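Thiosulfate sulfurtransferase TUM1 (Saccharomyces cerevisiae, PDB 3UTN) accepts persulfide sulfur from NFS1 and passes it to UBA4 in the pathway that 2-thiolates the wobble uridine of tRNAs. Local coordinates at residues A[75-80]-A[167-172]. Numbering follows the deposited sequence.
Sequences NSIFFD and SPYPKS
I77 packs against the bend at S167–Y169 mainly through its CG2 methyl. That methyl meets the Y169 ring at its edge, near the ring plane, with CG2 3.4 Å from Y169 CD2, and the two side chains cross at about a right angle. The same I77 CG2 lies 3.6 Å from S167 CB and, less closely, 4.1 Å from P168 CD. Its reach comes from the first torsion, which holds CG2 anti to the carbonyl carbon while CG1 sits between N and C (chi1 59°). This is the tighter part, centred on the buried I77. S167 OG braces the bend by accepting from Y169 N at 3.0 Å (158°), an ST turn, and also bonds to L108 O. P168 lays CG over one face of the Y169 ring, offset toward the rim, and brings CD to 3.1 Å from S76 O. Toward solvent, around exposed N75 and the outer edge of the P168 ring, the fit is looser: P168 CG stays 4.1 Å from N75 O. N75 O lies at the Y169 ring edge, and Y169 OH appears to donate to it, although the hydroxyl's modelled place is doubtful. R46 makes a cation-pi contact with the Y169 ring. S76 points away from the bend, its OG bonding to I73 O and Y119 OH. The contact joins edge strand 77-78 of the N-terminal rhodanese domain's parallel sheet to the loop between helices 148-153 and 181-184; Y169 and I77 both touch V48 of adjacent strand 47-51, while F78 packs on helix 63-69 and F79 on helix 127-136.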
loop_
_atom_site.group_PDB
_atom_site.type_symbol
_atom_site.label_atom_id
_atom_site.label_comp_id
_atom_site.label_asym_id
_atom_site.label_seq_id
_atom_site.Cartn_x
_atom_site.Cartn_y
_atom_site.Cartn_z
ATOM N N ASN A 75 -2.604 -3.789 -21.342
ATOM C CA ASN A 75 -1.673 -2.666 -21.351
ATOM C C ASN A 75 -1.010 -2.454 -20.009
ATOM O O ASN A 75 -0.428 -1.402 -19.754
ATOM C CB ASN A 75 -2.387 -1.387 -21.795
ATOM C CG ASN A 75 -3.234 -1.601 -23.028
ATOM O OD1 ASN A 75 -2.823 -2.287 -23.958
ATOM N ND2 ASN A 75 -4.429 -1.029 -23.031
ATOM N N SER A 76 -1.106 -3.465 -19.155
ATOM C CA SER A 76 -0.512 -3.405 -17.833
ATOM C C SER A 76 0.988 -3.314 -17.912
ATOM O O SER A 76 1.604 -3.885 -18.797
ATOM C CB SER A 76 -0.853 -4.639 -17.018
ATOM O OG SER A 76 -2.180 -4.584 -16.547
ATOM N N ILE A 77 1.561 -2.592 -16.973
ATOM C CA ILE A 77 2.956 -2.730 -16.711
ATOM C C ILE A 77 2.976 -3.483 -15.410
ATOM O O ILE A 77 1.978 -3.540 -14.672
ATOM C CB ILE A 77 3.675 -1.388 -16.546
ATOM C CG1 ILE A 77 3.058 -0.591 -15.393
ATOM C CG2 ILE A 77 3.649 -0.629 -17.858
ATOM C CD1 ILE A 77 3.804 0.669 -15.055
ATOM N N PHE A 78 4.110 -4.086 -15.136
ATOM C CA PHE A 78 4.298 -4.696 -13.872
ATOM C C PHE A 78 5.091 -3.721 -13.036
ATOM O O PHE A 78 6.116 -3.212 -13.472
ATOM C CB PHE A 78 5.053 -5.995 -14.026
ATOM C CG PHE A 78 5.417 -6.615 -12.731
ATOM C CD1 PHE A 78 4.435 -7.165 -11.913
ATOM C CD2 PHE A 78 6.738 -6.635 -12.313
ATOM C CE1 PHE A 78 4.769 -7.735 -10.702
ATOM C CE2 PHE A 78 7.076 -7.212 -11.103
ATOM C CZ PHE A 78 6.091 -7.757 -10.299
ATOM N N PHE A 79 4.591 -3.450 -11.844
ATOM C CA PHE A 79 5.290 -2.602 -10.910
ATOM C C PHE A 79 5.919 -3.525 -9.901
ATOM O O PHE A 79 5.231 -4.144 -9.091
ATOM C CB PHE A 79 4.318 -1.657 -10.226
ATOM C CG PHE A 79 4.968 -0.675 -9.303
ATOM C CD1 PHE A 79 5.353 -1.053 -8.024
ATOM C CD2 PHE A 79 5.174 0.639 -9.703
ATOM C CE1 PHE A 79 5.939 -0.143 -7.160
ATOM C CE2 PHE A 79 5.760 1.556 -8.844
ATOM C CZ PHE A 79 6.140 1.164 -7.571
ATOM N N ASP A 80 7.233 -3.618 -9.961
ATOM C CA ASP A 80 7.947 -4.486 -9.072
ATOM C C ASP A 80 8.099 -3.811 -7.724
ATOM O O ASP A 80 8.985 -2.986 -7.521
ATOM C CB ASP A 80 9.302 -4.848 -9.657
ATOM C CG ASP A 80 9.925 -6.020 -8.959
ATOM O OD1 ASP A 80 9.676 -6.185 -7.751
ATOM O OD2 ASP A 80 10.657 -6.773 -9.616
ATOM N N SER A 167 6.504 -4.455 -19.147
ATOM C CA SER A 167 5.840 -3.323 -19.727
ATOM C C SER A 167 5.817 -3.514 -21.222
ATOM O O SER A 167 6.813 -3.912 -21.806
ATOM C CB SER A 167 6.578 -2.042 -19.404
ATOM O OG SER A 167 6.002 -0.979 -20.137
ATOM N N PRO A 168 4.674 -3.223 -21.845
ATOM C CA PRO A 168 4.566 -3.242 -23.298
ATOM C C PRO A 168 4.998 -1.910 -23.894
ATOM O O PRO A 168 4.994 -1.746 -25.110
ATOM C CB PRO A 168 3.072 -3.439 -23.514
ATOM C CG PRO A 168 2.451 -2.728 -22.355
ATOM C CD PRO A 168 3.377 -2.953 -21.197
ATOM N N TYR A 169 5.373 -0.970 -23.035
ATOM C CA TYR A 169 5.653 0.379 -23.473
ATOM C C TYR A 169 7.133 0.563 -23.665
ATOM O O TYR A 169 7.921 -0.016 -22.924
ATOM C CB TYR A 169 5.119 1.386 -22.459
ATOM C CG TYR A 169 3.662 1.170 -22.169
ATOM C CD1 TYR A 169 2.691 1.464 -23.123
ATOM C CD2 TYR A 169 3.254 0.642 -20.958
ATOM C CE1 TYR A 169 1.350 1.248 -22.867
ATOM C CE2 TYR A 169 1.916 0.419 -20.694
ATOM C CZ TYR A 169 0.974 0.726 -21.648
ATOM O OH TYR A 169 -0.348 0.509 -21.374
ATOM N N PRO A 170 7.521 1.367 -24.670
ATOM C CA PRO A 170 8.935 1.674 -24.822
ATOM C C PRO A 170 9.405 2.423 -23.588
ATOM O O PRO A 170 8.609 3.099 -22.935
ATOM C CB PRO A 170 8.964 2.599 -26.041
ATOM C CG PRO A 170 7.602 3.205 -26.099
ATOM C CD PRO A 170 6.684 2.113 -25.627
ATOM N N LYS A 171 10.681 2.299 -23.259
ATOM C CA LYS A 171 11.228 3.055 -22.151
ATOM C C LYS A 171 10.872 4.527 -22.314
ATOM O O LYS A 171 10.882 5.071 -23.419
ATOM C CB LYS A 171 12.738 2.852 -22.039
ATOM C CG LYS A 171 13.115 1.538 -21.374
ATOM C CD LYS A 171 14.597 1.236 -21.522
ATOM C CE LYS A 171 15.016 0.064 -20.644
ATOM N NZ LYS A 171 14.296 -1.200 -20.974
ATOM N N SER A 172 10.501 5.153 -21.211
ATOM C CA SER A 172 10.192 6.565 -21.226
ATOM C C SER A 172 11.257 7.262 -20.409
ATOM O O SER A 172 12.129 6.611 -19.838
ATOM C CB SER A 172 8.829 6.801 -20.592
ATOM O OG SER A 172 8.850 6.358 -19.246
#